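Local coordinates for protein 4-hydroxy-tetrahydrodipicolinate synthase (PDB 3PB0) that probably condenses pyruvate with L-aspartate beta-semialdehyde through a Schiff base, giving 4-hydroxy-tetrahydrodipicolinate on the bacterial route to lysine, at residues A[135-140]-A[164-169]. The protein carries 3 engineered substitutions. Residues are numbered along the deposited sequence; the frame is centred on the assembly and turned at random.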
ATOM      1  N   ILE A 135     -12.913  -2.099  -3.432  1.00 21.64           N
ATOM      2  CA  ILE A 135     -12.019  -3.232  -3.252  1.00 20.66           C
ATOM      3  C   ILE A 135     -10.793  -3.076  -4.148  1.00 19.54           C
ATOM      4  O   ILE A 135     -10.905  -2.782  -5.343  1.00 19.45           O
ATOM      5  CB  ILE A 135     -12.725  -4.566  -3.535  1.00 20.65           C
ATOM      6  CG1 ILE A 135     -13.930  -4.722  -2.608  1.00 21.69           C
ATOM      7  CG2 ILE A 135     -11.749  -5.749  -3.400  1.00 20.45           C
ATOM      8  CD1 ILE A 135     -14.977  -5.680  -3.148  1.00 21.26           C
ATOM      9  N   VAL A 136      -9.623  -3.249  -3.547  1.00 18.47           N
ATOM     10  CA  VAL A 136      -8.390  -3.236  -4.303  1.00 17.34           C
ATOM     11  C   VAL A 136      -7.804  -4.643  -4.321  1.00 17.12           C
ATOM     12  O   VAL A 136      -7.491  -5.214  -3.272  1.00 17.20           O
ATOM     13  CB  VAL A 136      -7.380  -2.180  -3.763  1.00 17.74           C
ATOM     14  CG1 VAL A 136      -6.112  -2.138  -4.638  1.00 14.73           C
ATOM     15  CG2 VAL A 136      -8.027  -0.795  -3.722  1.00 16.49           C
ATOM     16  N   VAL A 137      -7.693  -5.203  -5.526  1.00 16.96           N
ATOM     17  CA  VAL A 137      -7.011  -6.471  -5.757  1.00 16.69           C
ATOM     18  C   VAL A 137      -5.516  -6.344  -5.450  1.00 16.61           C
ATOM     19  O   VAL A 137      -4.852  -5.439  -5.950  1.00 16.05           O
ATOM     20  CB  VAL A 137      -7.240  -6.941  -7.218  1.00 16.62           C
ATOM     21  CG1 VAL A 137      -6.385  -8.148  -7.535  1.00 17.06           C
ATOM     22  CG2 VAL A 137      -8.740  -7.277  -7.415  1.00 17.69           C
ATOM     23  N   TYR A 138      -4.987  -7.234  -4.616  1.00 16.30           N
ATOM     24  CA  TYR A 138      -3.566  -7.191  -4.291  1.00 16.97           C
ATOM     25  C   TYR A 138      -2.893  -8.401  -4.938  1.00 17.42           C
ATOM     26  O   TYR A 138      -3.095  -9.533  -4.504  1.00 17.88           O
ATOM     27  CB  TYR A 138      -3.378  -7.158  -2.765  1.00 16.93           C
ATOM     28  CG  TYR A 138      -1.958  -7.048  -2.228  1.00 17.95           C
ATOM     29  CD1 TYR A 138      -0.911  -6.583  -3.018  1.00 19.05           C
ATOM     30  CD2 TYR A 138      -1.683  -7.354  -0.890  1.00 20.27           C
ATOM     31  CE1 TYR A 138       0.397  -6.482  -2.513  1.00 20.76           C
ATOM     32  CE2 TYR A 138      -0.370  -7.238  -0.363  1.00 21.28           C
ATOM     33  CZ  TYR A 138       0.653  -6.801  -1.187  1.00 21.39           C
ATOM     34  OH  TYR A 138       1.934  -6.682  -0.702  1.00 22.82           O
ATOM     35  N   ASN A 139      -2.139  -8.143  -6.000  1.00 17.44           N
ATOM     36  CA  ASN A 139      -1.400  -9.170  -6.735  1.00 17.94           C
ATOM     37  C   ASN A 139       0.062  -9.122  -6.329  1.00 17.82           C
ATOM     38  O   ASN A 139       0.784  -8.182  -6.666  1.00 17.01           O
ATOM     39  CB  ASN A 139      -1.535  -8.954  -8.244  1.00 18.42           C
ATOM     40  CG  ASN A 139      -0.869 -10.055  -9.059  1.00 20.10           C
ATOM     41  OD1 ASN A 139      -1.038 -11.240  -8.780  1.00 21.46           O
ATOM     42  ND2 ASN A 139      -0.109  -9.663 -10.070  1.00 20.43           N
ATOM     43  N   VAL A 140       0.498 -10.132  -5.593  1.00 17.78           N
ATOM     44  CA  VAL A 140       1.858 -10.139  -5.072  1.00 19.21           C
ATOM     45  C   VAL A 140       2.413 -11.568  -5.189  1.00 20.05           C
ATOM     46  O   VAL A 140       2.540 -12.272  -4.200  1.00 21.16           O
ATOM     47  CB  VAL A 140       1.897  -9.529  -3.619  1.00 18.62           C
ATOM     48  CG1 VAL A 140       1.078 -10.360  -2.635  1.00 19.39           C
ATOM     49  CG2 VAL A 140       3.312  -9.282  -3.108  1.00 18.78           C
ATOM     50  N   VAL A 164     -12.183  -1.361  -7.372  1.00 19.70           N
ATOM     51  CA  VAL A 164     -11.753  -0.055  -7.915  1.00 18.83           C
ATOM     52  C   VAL A 164     -10.474  -0.141  -8.745  1.00 17.83           C
ATOM     53  O   VAL A 164     -10.273   0.624  -9.705  1.00 17.75           O
ATOM     54  CB  VAL A 164     -11.604   1.028  -6.794  1.00 19.10           C
ATOM     55  CG1 VAL A 164     -10.638   0.585  -5.706  1.00 20.04           C
ATOM     56  CG2 VAL A 164     -11.165   2.372  -7.375  1.00 20.84           C
ATOM     57  N   GLY A 165      -9.610  -1.075  -8.376  1.00 16.49           N
ATOM     58  CA  GLY A 165      -8.312  -1.144  -8.985  1.00 16.43           C
ATOM     59  C   GLY A 165      -7.520  -2.348  -8.546  1.00 15.95           C
ATOM     60  O   GLY A 165      -8.046  -3.295  -7.932  1.00 15.11           O
ATOM     61  N   ILE A 166      -6.241  -2.304  -8.883  1.00 15.08           N
ATOM     62  CA  ILE A 166      -5.346  -3.363  -8.512  1.00 14.94           C
ATOM     63  C   ILE A 166      -4.043  -2.724  -8.000  1.00 14.71           C
ATOM     64  O   ILE A 166      -3.519  -1.770  -8.610  1.00 14.08           O
ATOM     65  CB  ILE A 166      -5.113  -4.329  -9.718  1.00 15.01           C
ATOM     66  CG1 ILE A 166      -4.303  -5.569  -9.305  1.00 15.01           C
ATOM     67  CG2 ILE A 166      -4.480  -3.589 -10.917  1.00 14.69           C
ATOM     68  CD1 ILE A 166      -4.311  -6.674 -10.395  1.00 16.09           C
ATOM     69  N   LYS A 167      -3.591  -3.206  -6.844  1.00 13.86           N
ATOM     70  CA  LYS A 167      -2.225  -2.999  -6.400  1.00 13.83           C
ATOM     71  C   LYS A 167      -1.394  -4.078  -7.082  1.00 14.15           C
ATOM     72  O   LYS A 167      -1.451  -5.259  -6.703  1.00 14.96           O
ATOM     73  CB  LYS A 167      -2.111  -3.121  -4.872  1.00 13.67           C
ATOM     74  CG  LYS A 167      -0.648  -2.965  -4.376  1.00 12.54           C
ATOM     75  CD  LYS A 167      -0.531  -3.016  -2.867  1.00 13.15           C
ATOM     76  CE  LYS A 167       0.920  -2.769  -2.432  1.00 13.03           C
ATOM     77  NZ  LYS A 167       1.223  -3.257  -1.072  1.00 13.97           N
ATOM     78  N   GLU A 168      -0.634  -3.681  -8.097  1.00 14.29           N
ATOM     79  CA  GLU A 168       0.108  -4.646  -8.930  1.00 14.58           C
ATOM     80  C   GLU A 168       1.532  -4.762  -8.404  1.00 14.71           C
ATOM     81  O   GLU A 168       2.389  -3.915  -8.697  1.00 14.26           O
ATOM     82  CB  GLU A 168       0.074  -4.205 -10.411  1.00 15.11           C
ATOM     83  CG  GLU A 168       0.854  -5.085 -11.435  1.00 16.96           C
ATOM     84  CD  GLU A 168       0.430  -6.546 -11.406  1.00 19.48           C
ATOM     85  OE1 GLU A 168       0.806  -7.270 -10.457  1.00 19.63           O
ATOM     86  OE2 GLU A 168      -0.272  -6.970 -12.337  1.00 20.02           O
ATOM     87  N   ALA A 169       1.775  -5.792  -7.598  1.00 14.34           N
ATOM     88  CA  ALA A 169       3.094  -5.972  -6.995  1.00 15.38           C
ATOM     89  C   ALA A 169       3.971  -7.003  -7.721  1.00 15.35           C
ATOM     90  O   ALA A 169       5.066  -7.330  -7.246  1.00 16.08           O
ATOM     91  CB  ALA A 169       2.970  -6.299  -5.497  1.00 15.26           C
TER
HETATM   92  O   HOH W   1       3.778  -5.037  -2.066  1.00 24.73           O
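Lys167 runs alongside Tyr138, both side chains rising on the same face of two neighbouring parallel strands, 134-139 and 163-168. With CG anti to the backbone N (chi1 177°) and every later torsion extended, the lysine reaches its full length: CD lies 3.6 Å from Tyr138 CD1, obliquely to the ring, and NZ ends 3.5 Å from Tyr138 OH. The two polar ends are not directly bonded; a water 2.8 Å from Tyr138 OH also takes a weak hydrogen bond from Lys167 NZ. The lysine backbone is held on both sides of its CA, N giving to Val137 O at 2.7 Å and O receiving Asn139 N. On the other face Asn139 and Glu168 stand side by side, their amide and carboxylate planes 70° apart. Asn139 ND2 donates to the syn lone pair of Glu168 OE1 at 2.6 Å, and Asn147 and Val148 hold the amide further. Ala169 N closes the pairing on Asn139 O, while Ala169 CB lies at the edge of the ring, 3.9 Å from Tyr138 CE1. Cut back to an alanine, Lys167 would lose its amine and the methylenes beside Tyr138, so the ring is likely to shift more freely and the predicted Schiff base could probably not form. Here adjacent strands of a TIM barrel present the predicted Schiff-base lysine and proton-transfer tyrosine of the DapA family, with Thr49 (predicted proton relay) by Tyr138 and Ile212 (predicted pyruvate site) by Lys167.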